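Local coordinates for putative uncharacterized protein (PDB 4ZKQ) that binds chemokines and probably serves a rodent gammaherpesvirus as a decoy receptor that keeps host chemokines from their own receptors, at residues A[46-51]-A[163-168]; A[54-59]-A[75-80]; A[42-47]-A[89-94]; A[26-31]-A[327-332]. All coordinates share one frame; numbering follows the deposited sequence.

Contact 1 (A[46-51]-A[163-168]); sequences DIITQT and EALIHF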
loop_
_atom_site.group_PDB
_atom_site.type_symbol
_atom_site.label_atom_id
_atom_site.label_comp_id
_atom_site.label_asym_id
_atom_site.label_seq_id
_atom_site.Cartn_x
_atom_site.Cartn_y
_atom_site.Cartn_z
ATOM N N ASP A 46 -15.250 -7.880 -9.269
ATOM C CA ASP A 46 -16.358 -7.309 -8.518
ATOM C C ASP A 46 -15.883 -6.804 -7.165
ATOM O O ASP A 46 -16.350 -5.775 -6.690
ATOM C CB ASP A 46 -17.484 -8.325 -8.313
ATOM C CG ASP A 46 -18.315 -8.553 -9.570
ATOM O OD1 ASP A 46 -18.087 -7.868 -10.590
ATOM O OD2 ASP A 46 -19.212 -9.417 -9.525
ATOM N N ILE A 47 -14.979 -7.548 -6.530
ATOM C CA ILE A 47 -14.351 -7.076 -5.300
ATOM C C ILE A 47 -13.710 -5.719 -5.557
ATOM O O ILE A 47 -13.868 -4.786 -4.769
ATOM C CB ILE A 47 -13.273 -8.046 -4.778
ATOM C CG1 ILE A 47 -13.897 -9.387 -4.388
ATOM C CG2 ILE A 47 -12.532 -7.438 -3.579
ATOM C CD1 ILE A 47 -12.879 -10.482 -4.096
ATOM N N ILE A 48 -12.969 -5.614 -6.656
ATOM C CA ILE A 48 -12.292 -4.365 -6.968
ATOM C C ILE A 48 -13.318 -3.247 -7.204
ATOM O O ILE A 48 -13.215 -2.154 -6.635
ATOM C CB ILE A 48 -11.383 -4.514 -8.202
ATOM C CG1 ILE A 48 -10.232 -5.470 -7.871
ATOM C CG2 ILE A 48 -10.843 -3.148 -8.643
ATOM C CD1 ILE A 48 -9.473 -5.952 -9.065
ATOM N N THR A 49 -14.309 -3.536 -8.040
ATOM C CA THR A 49 -15.381 -2.581 -8.329
ATOM C C THR A 49 -16.033 -2.041 -7.066
ATOM O O THR A 49 -16.321 -0.851 -6.963
ATOM C CB THR A 49 -16.475 -3.230 -9.200
ATOM O OG1 THR A 49 -15.964 -3.417 -10.519
ATOM C CG2 THR A 49 -17.743 -2.362 -9.265
ATOM N N GLN A 50 -16.273 -2.917 -6.102
ATOM C CA GLN A 50 -17.041 -2.518 -4.935
ATOM C C GLN A 50 -16.218 -1.884 -3.809
ATOM O O GLN A 50 -16.753 -1.055 -3.081
ATOM C CB GLN A 50 -17.799 -3.721 -4.381
ATOM C CG GLN A 50 -18.895 -4.225 -5.318
ATOM C CD GLN A 50 -19.641 -5.423 -4.753
ATOM O OE1 GLN A 50 -19.605 -5.683 -3.552
ATOM N NE2 GLN A 50 -20.308 -6.168 -5.628
ATOM N N THR A 51 -14.943 -2.257 -3.656
ATOM C CA THR A 51 -14.205 -1.906 -2.429
ATOM C C THR A 51 -12.844 -1.223 -2.616
ATOM O O THR A 51 -12.236 -0.800 -1.632
ATOM C CB THR A 51 -13.980 -3.168 -1.557
ATOM O OG1 THR A 51 -13.074 -4.068 -2.209
ATOM C CG2 THR A 51 -15.313 -3.876 -1.297
ATOM N N GLU A 163 -3.479 -14.993 -11.078
ATOM C CA GLU A 163 -3.333 -13.641 -10.567
ATOM C C GLU A 163 -3.612 -13.602 -9.075
ATOM O O GLU A 163 -4.261 -14.500 -8.528
ATOM C CB GLU A 163 -4.282 -12.689 -11.296
ATOM C CG GLU A 163 -5.733 -12.911 -10.948
ATOM C CD GLU A 163 -6.673 -11.982 -11.693
ATOM O OE1 GLU A 163 -6.291 -11.477 -12.764
ATOM O OE2 GLU A 163 -7.798 -11.766 -11.203
ATOM N N ALA A 164 -3.124 -12.550 -8.425
ATOM C CA ALA A 164 -3.403 -12.326 -7.019
ATOM C C ALA A 164 -3.764 -10.868 -6.766
ATOM O O ALA A 164 -3.022 -9.946 -7.118
ATOM C CB ALA A 164 -2.217 -12.736 -6.173
ATOM N N LEU A 165 -4.927 -10.690 -6.160
ATOM C CA LEU A 165 -5.383 -9.403 -5.668
ATOM C C LEU A 165 -5.003 -9.237 -4.214
ATOM O O LEU A 165 -5.210 -10.149 -3.414
ATOM C CB LEU A 165 -6.905 -9.288 -5.817
ATOM C CG LEU A 165 -7.583 -8.107 -5.114
ATOM C CD1 LEU A 165 -7.207 -6.789 -5.777
ATOM C CD2 LEU A 165 -9.094 -8.298 -5.079
ATOM N N ILE A 166 -4.454 -8.076 -3.873
ATOM C CA ILE A 166 -4.351 -7.670 -2.484
ATOM C C ILE A 166 -5.181 -6.411 -2.294
ATOM O O ILE A 166 -4.993 -5.409 -2.980
ATOM C CB ILE A 166 -2.901 -7.430 -2.053
ATOM C CG1 ILE A 166 -2.130 -8.757 -2.099
ATOM C CG2 ILE A 166 -2.853 -6.833 -0.644
ATOM C CD1 ILE A 166 -0.657 -8.620 -1.914
ATOM N N HIS A 167 -6.129 -6.504 -1.374
ATOM C CA HIS A 167 -6.910 -5.367 -0.944
ATOM C C HIS A 167 -6.366 -4.964 0.408
ATOM O O HIS A 167 -6.405 -5.763 1.338
ATOM C CB HIS A 167 -8.400 -5.716 -0.851
ATOM C CG HIS A 167 -9.253 -4.573 -0.427
ATOM N ND1 HIS A 167 -9.303 -4.125 0.885
ATOM C CD2 HIS A 167 -10.072 -3.757 -1.126
ATOM C CE1 HIS A 167 -10.121 -3.095 0.962
ATOM N NE2 HIS A 167 -10.604 -2.850 -0.245
ATOM N N PHE A 168 -5.816 -3.758 0.504
ATOM C CA PHE A 168 -5.332 -3.224 1.776
ATOM C C PHE A 168 -6.246 -2.103 2.253
ATOM O O PHE A 168 -6.318 -1.033 1.635
ATOM C CB PHE A 168 -3.895 -2.716 1.631
ATOM C CG PHE A 168 -3.244 -2.326 2.935
ATOM C CD1 PHE A 168 -2.721 -3.288 3.782
ATOM C CD2 PHE A 168 -3.134 -0.999 3.298
ATOM C CE1 PHE A 168 -2.116 -2.928 4.982
ATOM C CE2 PHE A 168 -2.532 -0.635 4.492
ATOM C CZ PHE A 168 -2.025 -1.599 5.333
#
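T51 and H167 make the polar end of this contact, where the last residue of helix 44-51 meets a side chain on the strand beneath it. H167 NE2 donates to T51 O at 3.0 Å, with an N-H...O angle of 158°. The carbonyl oxygen lies almost in the imidazole plane, but seen from T51 the donor stands well above the carbonyl plane (65° out of it), so the bond is straight at the ring and off the lone pairs at the acceptor. T51 OG1 turns back into its own helix and bonds to I47 O at 2.8 Å; T51 N reaches the same oxygen from its opposite face. The OG1 bond holds the hydroxyl beside the ring, with OG1 3.2 Å from H167 CD2.

Further down, L165 inserts its fork below the helix. Its CD2 meets I47 CG2 at 3.8 Å, while CD1 lies 3.9 Å from I48 CG1, the side chains of L165 and I48 running past each other in opposite senses. This inner side is dense and buried, with V44 and I36 adding to it. I48 is already partly exposed, and T49 on the outer side of the helix is exposed, its OG1 bonded to E45 O. With the segment axes only 20° apart, the short helix runs nearly parallel to the strand, as is typical of α/β packing of a helix on a sheet.

Contact 2 (A[54-59]-A[75-80]); sequences KITYGP and LSTDIT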
loop_
_atom_site.group_PDB
_atom_site.type_symbol
_atom_site.label_atom_id
_atom_site.label_comp_id
_atom_site.label_asym_id
_atom_site.label_seq_id
_atom_site.Cartn_x
_atom_site.Cartn_y
_atom_site.Cartn_z
ATOM N N LYS A 54 -8.249 2.666 -5.300
ATOM C CA LYS A 54 -7.067 2.809 -6.118
ATOM C C LYS A 54 -6.537 1.415 -6.419
ATOM O O LYS A 54 -6.682 0.513 -5.595
ATOM C CB LYS A 54 -6.032 3.665 -5.381
ATOM C CG LYS A 54 -4.593 3.453 -5.788
ATOM C CD LYS A 54 -3.676 4.415 -5.038
ATOM C CE LYS A 54 -2.252 3.924 -5.045
ATOM N NZ LYS A 54 -1.299 4.962 -4.585
ATOM N N ILE A 55 -5.933 1.229 -7.590
ATOM C CA ILE A 55 -5.359 -0.065 -7.920
ATOM C C ILE A 55 -4.033 0.069 -8.674
ATOM O O ILE A 55 -3.884 0.899 -9.565
ATOM C CB ILE A 55 -6.349 -0.917 -8.728
ATOM C CG1 ILE A 55 -5.823 -2.351 -8.870
ATOM C CG2 ILE A 55 -6.645 -0.281 -10.084
ATOM C CD1 ILE A 55 -6.886 -3.331 -9.303
ATOM N N THR A 56 -3.073 -0.752 -8.265
ATOM C CA THR A 56 -1.757 -0.812 -8.883
ATOM C C THR A 56 -1.661 -2.132 -9.626
ATOM O O THR A 56 -2.054 -3.164 -9.094
ATOM C CB THR A 56 -0.634 -0.703 -7.837
ATOM O OG1 THR A 56 -0.617 0.622 -7.285
ATOM C CG2 THR A 56 0.750 -1.009 -8.447
ATOM N N TYR A 57 -1.175 -2.087 -10.864
ATOM C CA TYR A 57 -1.017 -3.285 -11.678
ATOM C C TYR A 57 0.449 -3.718 -11.706
ATOM O O TYR A 57 1.349 -2.880 -11.781
ATOM C CB TYR A 57 -1.504 -3.037 -13.108
ATOM C CG TYR A 57 -2.891 -2.466 -13.205
ATOM C CD1 TYR A 57 -4.007 -3.295 -13.174
ATOM C CD2 TYR A 57 -3.092 -1.098 -13.340
ATOM C CE1 TYR A 57 -5.285 -2.774 -13.268
ATOM C CE2 TYR A 57 -4.365 -0.571 -13.432
ATOM C CZ TYR A 57 -5.456 -1.413 -13.397
ATOM O OH TYR A 57 -6.729 -0.893 -13.497
ATOM N N GLY A 58 0.691 -5.020 -11.636
ATOM C CA GLY A 58 2.052 -5.529 -11.708
ATOM C C GLY A 58 2.132 -6.996 -12.083
ATOM O O GLY A 58 1.114 -7.652 -12.281
ATOM N N PRO A 59 3.360 -7.518 -12.203
ATOM C CA PRO A 59 3.606 -8.906 -12.580
ATOM C C PRO A 59 3.680 -9.835 -11.374
ATOM O O PRO A 59 4.359 -9.507 -10.403
ATOM C CB PRO A 59 4.969 -8.828 -13.277
ATOM C CG PRO A 59 5.688 -7.770 -12.502
ATOM C CD PRO A 59 4.619 -6.767 -12.063
ATOM N N LEU A 75 1.991 -5.588 0.899
ATOM C CA LEU A 75 0.577 -5.354 1.167
ATOM C C LEU A 75 0.177 -3.986 0.618
ATOM O O LEU A 75 -0.971 -3.789 0.232
ATOM C CB LEU A 75 0.263 -5.484 2.660
ATOM C CG LEU A 75 0.416 -6.897 3.247
ATOM C CD1 LEU A 75 -0.251 -6.981 4.609
ATOM C CD2 LEU A 75 -0.142 -7.996 2.350
ATOM N N SER A 76 1.135 -3.060 0.548
ATOM C CA SER A 76 0.948 -1.812 -0.193
ATOM C C SER A 76 2.228 -1.466 -0.965
ATOM O O SER A 76 3.297 -1.418 -0.366
ATOM C CB SER A 76 0.580 -0.676 0.770
ATOM O OG SER A 76 0.444 0.557 0.083
ATOM N N THR A 77 2.149 -1.227 -2.277
ATOM C CA THR A 77 3.367 -0.875 -3.011
ATOM C C THR A 77 3.834 0.545 -2.705
ATOM O O THR A 77 5.025 0.839 -2.771
ATOM C CB THR A 77 3.209 -1.019 -4.549
ATOM O OG1 THR A 77 2.025 -0.340 -4.995
ATOM C CG2 THR A 77 3.197 -2.500 -4.935
ATOM N N ASP A 78 2.909 1.422 -2.341
ATOM C CA ASP A 78 3.277 2.819 -2.167
ATOM C C ASP A 78 3.471 3.204 -0.706
ATOM O O ASP A 78 2.953 2.559 0.209
ATOM C CB ASP A 78 2.226 3.718 -2.808
ATOM C CG ASP A 78 1.953 3.342 -4.251
ATOM O OD1 ASP A 78 2.907 3.329 -5.057
ATOM O OD2 ASP A 78 0.789 3.051 -4.570
ATOM N N ILE A 79 4.229 4.272 -0.507
ATOM C CA ILE A 79 4.424 4.829 0.811
ATOM C C ILE A 79 3.330 5.854 1.041
ATOM O O ILE A 79 3.197 6.817 0.271
ATOM C CB ILE A 79 5.819 5.483 0.957
ATOM C CG1 ILE A 79 6.920 4.430 0.799
ATOM C CG2 ILE A 79 5.954 6.213 2.293
ATOM C CD1 ILE A 79 8.323 4.985 0.935
ATOM N N THR A 80 2.511 5.623 2.063
ATOM C CA THR A 80 1.651 6.694 2.558
ATOM C C THR A 80 1.918 6.859 4.043
ATOM O O THR A 80 2.417 7.891 4.473
ATOM C CB THR A 80 0.153 6.434 2.314
ATOM O OG1 THR A 80 -0.102 6.354 0.906
ATOM C CG2 THR A 80 -0.679 7.582 2.891
#
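K54 stretches its amino group over the carboxylate of D78, bringing NZ to 2.8 Å from OD2 in a salt bridge. The pair belongs to a charge network at the junction of two β-sheets: strand 54-59 is part of the mixed N-terminal sheet, E384 and K215 come from strands 378-384 and 206-223 of the branched C-terminal sheet, and D78 sits in the loop after strand 68-74. K54 NZ also forms a salt bridge with E384, and D78 OD1 pairs with K215, so the two oxygens of D78 are each taken by a different lysine. Acidic and basic groups thus alternate through E384, K54, D78 and K215, an arrangement that would probably stabilise every charge in the series.

The reach of K54 follows from its shape. With CG anti to the backbone N (chi1 156°) and the chain extended beyond it, the whole length of the side chain carries NZ across to the loop 75-80, and CE comes within 3.2 Å of D78 OD2.

T56, two residues on along the strand, presents its side chain to the same loop. Its OG1 is hydrogen-bonded to K215 NZ, which ties this hydroxyl into the network, and it lies 3.9 Å from D78 OD2. T77 OG1 is 3.6 Å from T56 OG1 and 3.7 Å from T56 CG2. K54 NZ approaches D78 OD2 from above the carboxylate plane, 51° out of it.

Contact 3 (A[42-47]-A[89-94]); sequences LPVEDI and VLVGKW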
loop_
_atom_site.group_PDB
_atom_site.type_symbol
_atom_site.label_atom_id
_atom_site.label_comp_id
_atom_site.label_asym_id
_atom_site.label_seq_id
_atom_site.Cartn_x
_atom_site.Cartn_y
_atom_site.Cartn_z
ATOM N N LEU A 42 -17.447 -13.298 -4.219
ATOM C CA LEU A 42 -17.469 -12.452 -5.409
ATOM C C LEU A 42 -16.229 -12.697 -6.254
ATOM O O LEU A 42 -15.166 -13.014 -5.718
ATOM C CB LEU A 42 -17.530 -10.971 -5.026
ATOM C CG LEU A 42 -18.778 -10.449 -4.318
ATOM C CD1 LEU A 42 -18.568 -8.992 -3.926
ATOM C CD2 LEU A 42 -20.006 -10.597 -5.201
ATOM N N PRO A 43 -16.348 -12.548 -7.583
ATOM C CA PRO A 43 -15.120 -12.609 -8.379
ATOM C C PRO A 43 -14.212 -11.419 -8.082
ATOM O O PRO A 43 -14.683 -10.403 -7.571
ATOM C CB PRO A 43 -15.631 -12.571 -9.826
ATOM C CG PRO A 43 -16.968 -11.944 -9.747
ATOM C CD PRO A 43 -17.543 -12.343 -8.418
ATOM N N VAL A 44 -12.935 -11.555 -8.413
ATOM C CA VAL A 44 -11.937 -10.516 -8.174
ATOM C C VAL A 44 -12.364 -9.143 -8.696
ATOM O O VAL A 44 -12.216 -8.135 -8.006
ATOM C CB VAL A 44 -10.592 -10.909 -8.829
ATOM C CG1 VAL A 44 -9.624 -9.739 -8.883
ATOM C CG2 VAL A 44 -9.967 -12.082 -8.089
ATOM N N GLU A 45 -12.890 -9.096 -9.917
ATOM C CA GLU A 45 -13.176 -7.817 -10.546
ATOM C C GLU A 45 -14.328 -7.108 -9.836
ATOM O O GLU A 45 -14.368 -5.877 -9.786
ATOM C CB GLU A 45 -13.488 -8.002 -12.040
ATOM C CG GLU A 45 -14.681 -8.900 -12.328
ATOM C CD GLU A 45 -14.768 -9.316 -13.790
ATOM O OE1 GLU A 45 -13.808 -9.057 -14.547
ATOM O OE2 GLU A 45 -15.798 -9.902 -14.179
ATOM N N ASP A 46 -15.250 -7.880 -9.269
ATOM C CA ASP A 46 -16.358 -7.309 -8.518
ATOM C C ASP A 46 -15.883 -6.804 -7.165
ATOM O O ASP A 46 -16.350 -5.775 -6.690
ATOM C CB ASP A 46 -17.484 -8.325 -8.313
ATOM C CG ASP A 46 -18.315 -8.553 -9.570
ATOM O OD1 ASP A 46 -18.087 -7.868 -10.590
ATOM O OD2 ASP A 46 -19.212 -9.417 -9.525
ATOM N N ILE A 47 -14.979 -7.548 -6.530
ATOM C CA ILE A 47 -14.351 -7.076 -5.300
ATOM C C ILE A 47 -13.710 -5.719 -5.557
ATOM O O ILE A 47 -13.868 -4.786 -4.769
ATOM C CB ILE A 47 -13.273 -8.046 -4.778
ATOM C CG1 ILE A 47 -13.897 -9.387 -4.388
ATOM C CG2 ILE A 47 -12.532 -7.438 -3.579
ATOM C CD1 ILE A 47 -12.879 -10.482 -4.096
ATOM N N VAL A 89 -6.689 -8.265 2.584
ATOM C CA VAL A 89 -7.198 -9.529 2.086
ATOM C C VAL A 89 -6.519 -9.859 0.764
ATOM O O VAL A 89 -6.589 -9.091 -0.204
ATOM C CB VAL A 89 -8.728 -9.515 1.893
ATOM C CG1 VAL A 89 -9.213 -10.864 1.386
ATOM C CG2 VAL A 89 -9.433 -9.167 3.206
ATOM N N LEU A 90 -5.845 -11.004 0.762
ATOM C CA LEU A 90 -5.277 -11.613 -0.434
ATOM C C LEU A 90 -6.321 -12.509 -1.091
ATOM O O LEU A 90 -6.905 -13.362 -0.433
ATOM C CB LEU A 90 -4.026 -12.421 -0.063
ATOM C CG LEU A 90 -3.459 -13.396 -1.101
ATOM C CD1 LEU A 90 -2.803 -12.644 -2.246
ATOM C CD2 LEU A 90 -2.468 -14.371 -0.458
ATOM N N VAL A 91 -6.567 -12.305 -2.380
ATOM C CA VAL A 91 -7.477 -13.160 -3.138
ATOM C C VAL A 91 -6.815 -13.581 -4.438
ATOM O O VAL A 91 -6.499 -12.738 -5.276
ATOM C CB VAL A 91 -8.798 -12.454 -3.457
ATOM C CG1 VAL A 91 -9.764 -13.402 -4.170
ATOM C CG2 VAL A 91 -9.409 -11.894 -2.199
ATOM N N GLY A 92 -6.608 -14.882 -4.602
ATOM C CA GLY A 92 -5.906 -15.401 -5.761
ATOM C C GLY A 92 -6.769 -16.322 -6.583
ATOM O O GLY A 92 -7.660 -16.992 -6.056
ATOM N N LYS A 93 -6.511 -16.341 -7.882
ATOM C CA LYS A 93 -7.215 -17.235 -8.786
ATOM C C LYS A 93 -6.396 -18.497 -9.008
ATOM O O LYS A 93 -5.225 -18.427 -9.381
ATOM C CB LYS A 93 -7.505 -16.550 -10.120
ATOM C CG LYS A 93 -8.103 -17.498 -11.137
ATOM C CD LYS A 93 -9.059 -16.798 -12.072
ATOM C CE LYS A 93 -9.612 -17.764 -13.100
ATOM N NZ LYS A 93 -8.535 -18.326 -13.962
ATOM N N TRP A 94 -7.028 -19.643 -8.768
ATOM C CA TRP A 94 -6.379 -20.945 -8.866
ATOM C C TRP A 94 -6.912 -21.704 -10.075
ATOM O O TRP A 94 -8.107 -21.957 -10.174
ATOM C CB TRP A 94 -6.616 -21.757 -7.590
ATOM C CG TRP A 94 -5.937 -23.093 -7.581
ATOM C CD1 TRP A 94 -6.486 -24.296 -7.923
ATOM C CD2 TRP A 94 -4.579 -23.362 -7.208
ATOM N NE1 TRP A 94 -5.553 -25.297 -7.784
ATOM C CE2 TRP A 94 -4.375 -24.750 -7.347
ATOM C CE3 TRP A 94 -3.519 -22.566 -6.769
ATOM C CZ2 TRP A 94 -3.153 -25.356 -7.065
ATOM C CZ3 TRP A 94 -2.306 -23.168 -6.487
ATOM C CH2 TRP A 94 -2.133 -24.552 -6.637
#
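The first turn of helix 44-51 is packed on strand 85-94 of the mixed N-terminal sheet, with V91 as the strand residue that meets it. P43 occupies the N-cap position, and its carbonyl oxygen accepts from I47 N at 3.1 Å, closing the turn. That turn puts V44 and I47, three residues apart, on the side of the helix that faces the sheet.

V91 divides its two methyls between them. CG1 lies 4.1 Å from V44 CG2, and here the two valines lie side by side, pointing opposite ways. CG2 meets I47 CD1 tip to tip at 4.2 Å. The division follows from the torsion of V91: CG1 stands anti to the backbone N (chi1 -176°), while CG2 is anti to the carbonyl carbon, which aims one methyl at V44 and the other at I47. V44 has chi1 167°, which sets CG1 anti to its N and lets CG2, beside that N, do the touching.

The separations are at the long end of van der Waals contact and only 126 Å² is buried between the segments, yet all three residues are buried. L135 of the adjacent strand 132-143 also touches V91, and V91 shares a backbone hydrogen bond with L165 on its other neighbour, strand 161-169. Apolar residues one turn apart on a helix, set against a strand, are a usual element of α/β packing; here helix 44-51 rests on the neighbouring strands 85-94 and 161-169.

Contact 4 (A[26-31]-A[327-332]); sequences ILFRKD and AFVIPT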
loop_
_atom_site.group_PDB
_atom_site.type_symbol
_atom_site.label_atom_id
_atom_site.label_comp_id
_atom_site.label_asym_id
_atom_site.label_seq_id
_atom_site.Cartn_x
_atom_site.Cartn_y
_atom_site.Cartn_z
ATOM N N ILE A 26 -6.664 5.506 -10.261
ATOM C CA ILE A 26 -7.571 5.896 -9.186
ATOM C C ILE A 26 -8.982 5.505 -9.611
ATOM O O ILE A 26 -9.402 5.796 -10.730
ATOM C CB ILE A 26 -7.523 7.406 -8.885
ATOM C CG1 ILE A 26 -6.075 7.878 -8.767
ATOM C CG2 ILE A 26 -8.323 7.729 -7.613
ATOM C CD1 ILE A 26 -5.267 7.128 -7.724
ATOM N N LEU A 27 -9.708 4.843 -8.724
ATOM C CA LEU A 27 -11.027 4.332 -9.069
ATOM C C LEU A 27 -12.094 5.228 -8.458
ATOM O O LEU A 27 -11.801 6.074 -7.615
ATOM C CB LEU A 27 -11.180 2.885 -8.593
ATOM C CG LEU A 27 -10.121 1.928 -9.161
ATOM C CD1 LEU A 27 -10.122 0.580 -8.436
ATOM C CD2 LEU A 27 -10.296 1.715 -10.655
ATOM N N PHE A 28 -13.332 5.038 -8.895
ATOM C CA PHE A 28 -14.453 5.813 -8.382
ATOM C C PHE A 28 -15.583 4.865 -8.012
ATOM O O PHE A 28 -16.514 4.670 -8.788
ATOM C CB PHE A 28 -14.907 6.834 -9.439
ATOM C CG PHE A 28 -15.794 7.937 -8.909
ATOM C CD1 PHE A 28 -15.880 8.213 -7.555
ATOM C CD2 PHE A 28 -16.548 8.700 -9.786
ATOM C CE1 PHE A 28 -16.695 9.230 -7.088
ATOM C CE2 PHE A 28 -17.364 9.713 -9.322
ATOM C CZ PHE A 28 -17.439 9.975 -7.975
ATOM N N ARG A 29 -15.511 4.252 -6.835
ATOM C CA ARG A 29 -16.513 3.257 -6.495
ATOM C C ARG A 29 -17.808 3.944 -6.065
ATOM O O ARG A 29 -17.811 5.067 -5.554
ATOM C CB ARG A 29 -16.018 2.299 -5.410
ATOM C CG ARG A 29 -15.688 2.909 -4.086
ATOM C CD ARG A 29 -15.244 1.789 -3.163
ATOM N NE ARG A 29 -14.449 2.253 -2.031
ATOM C CZ ARG A 29 -14.598 1.851 -0.770
ATOM N NH1 ARG A 29 -15.545 0.982 -0.421
ATOM N NH2 ARG A 29 -13.788 2.333 0.157
ATOM N N LYS A 30 -18.907 3.243 -6.306
ATOM C CA LYS A 30 -20.252 3.755 -6.089
ATOM C C LYS A 30 -20.549 3.943 -4.606
ATOM O O LYS A 30 -21.178 4.925 -4.210
ATOM C CB LYS A 30 -21.248 2.779 -6.726
ATOM C CG LYS A 30 -22.689 3.223 -6.779
ATOM C CD LYS A 30 -23.478 2.331 -7.739
ATOM C CE LYS A 30 -23.457 0.869 -7.307
ATOM N NZ LYS A 30 -24.317 0.006 -8.167
ATOM N N ASP A 31 -20.077 3.000 -3.793
ATOM C CA ASP A 31 -20.361 2.970 -2.359
ATOM C C ASP A 31 -19.081 2.906 -1.535
ATOM O O ASP A 31 -18.475 1.843 -1.369
ATOM C CB ASP A 31 -21.252 1.772 -2.029
ATOM C CG ASP A 31 -21.636 1.706 -0.557
ATOM O OD1 ASP A 31 -21.320 2.638 0.211
ATOM O OD2 ASP A 31 -22.271 0.709 -0.171
ATOM N N ALA A 327 -9.232 9.779 4.283
ATOM C CA ALA A 327 -8.996 9.758 2.847
ATOM C C ALA A 327 -10.214 10.290 2.108
ATOM O O ALA A 327 -11.334 10.174 2.597
ATOM C CB ALA A 327 -8.648 8.357 2.383
ATOM N N PHE A 328 -9.971 10.892 0.947
ATOM C CA PHE A 328 -11.015 11.521 0.149
ATOM C C PHE A 328 -10.855 11.148 -1.306
ATOM O O PHE A 328 -9.739 11.153 -1.823
ATOM C CB PHE A 328 -10.966 13.043 0.282
ATOM C CG PHE A 328 -10.964 13.519 1.687
ATOM C CD1 PHE A 328 -9.776 13.619 2.390
ATOM C CD2 PHE A 328 -12.148 13.863 2.316
ATOM C CE1 PHE A 328 -9.767 14.055 3.693
ATOM C CE2 PHE A 328 -12.144 14.303 3.616
ATOM C CZ PHE A 328 -10.950 14.400 4.308
ATOM N N VAL A 329 -11.966 10.821 -1.959
ATOM C CA VAL A 329 -11.981 10.644 -3.406
ATOM C C VAL A 329 -12.503 11.921 -4.047
ATOM O O VAL A 329 -13.549 12.432 -3.654
ATOM C CB VAL A 329 -12.864 9.462 -3.851
ATOM C CG1 VAL A 329 -12.584 9.121 -5.312
ATOM C CG2 VAL A 329 -12.629 8.254 -2.977
ATOM N N ILE A 330 -11.774 12.426 -5.035
ATOM C CA ILE A 330 -12.120 13.684 -5.676
ATOM C C ILE A 330 -12.280 13.460 -7.170
ATOM O O ILE A 330 -11.297 13.472 -7.912
ATOM C CB ILE A 330 -11.056 14.774 -5.437
ATOM C CG1 ILE A 330 -10.644 14.816 -3.961
ATOM C CG2 ILE A 330 -11.590 16.125 -5.898
ATOM C CD1 ILE A 330 -9.529 15.790 -3.659
ATOM N N PRO A 331 -13.522 13.233 -7.620
ATOM C CA PRO A 331 -13.717 13.061 -9.061
ATOM C C PRO A 331 -13.429 14.358 -9.804
ATOM O O PRO A 331 -13.536 15.431 -9.204
ATOM C CB PRO A 331 -15.192 12.667 -9.173
ATOM C CG PRO A 331 -15.830 13.291 -7.991
ATOM C CD PRO A 331 -14.802 13.248 -6.891
ATOM N N THR A 332 -13.051 14.259 -11.075
ATOM C CA THR A 332 -12.738 15.436 -11.883
ATOM C C THR A 332 -13.734 15.590 -13.039
ATOM O O THR A 332 -13.561 16.439 -13.910
ATOM C CB THR A 332 -11.296 15.373 -12.444
ATOM O OG1 THR A 332 -11.153 14.226 -13.291
ATOM C CG2 THR A 332 -10.271 15.307 -11.302
#
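F28 carries its ring from the loop toward residues 329-331, with CG anti to the backbone N (chi1 -164°), and a chi2 of 17° then turns the ring so that one face looks onto P331. V329 holds its CG1 in the corresponding place, anti to its own N, which brings this methyl against L27 O and the F28 ring. These settings bring the phenyl group over the end of strand 324-330, where the strand gives way to P331.

The closest approach is at the proline. P331 CB lies 3.7 Å from F28 CE2 and 4.0 Å from the ring centroid, 29° off the ring normal, which makes it a CH-pi contact over the face. P331 CG adds to it, 3.7 Å from F28 CZ, so the pyrrolidine ring lies under the outer part of the phenyl group. V329 CG1 approaches the other end of the ring obliquely, 4.1 Å from F28 CD1. The same methyl is 3.9 Å from L27 O, in contact with the backbone as well as the ring.

The contact joins the loop after edge strand 23-26 of the N-terminal mixed sheet with strand 324-330 of the branched C-terminal sheet, and therefore lies where the two β-sheet halves of the chain meet. On the loop side, a backbone hydrogen bond between L27 and D53 and the salt bridge of R29 NE with D53 OD1 anchor the residues flanking F28. R341 of strand 341-342 touches both F28 and P331, while F28 itself remains exposed.

From the N terminus the chain first passes residues 26-31, which contact 4 joins to 327-332 after nearly three hundred residues; all the other contacts fall within that span. Contacts 3 and 1 both start from helix 44-51. Contact 3 closes its loop first, at 89-94, and contact 1 later, at 163-168, on a neighbouring strand bonded to it through L165 N and V91 O. Contact 2 closes the shortest loop, 54-59 to 75-80, and lies within all three others. Contacts 1 and 3 seat the helix on the N-terminal sheet; contact 4 ties that half to the C-terminal sheet, and contact 2 lies at the same junction, its centre about 17 Å from that of contact 4.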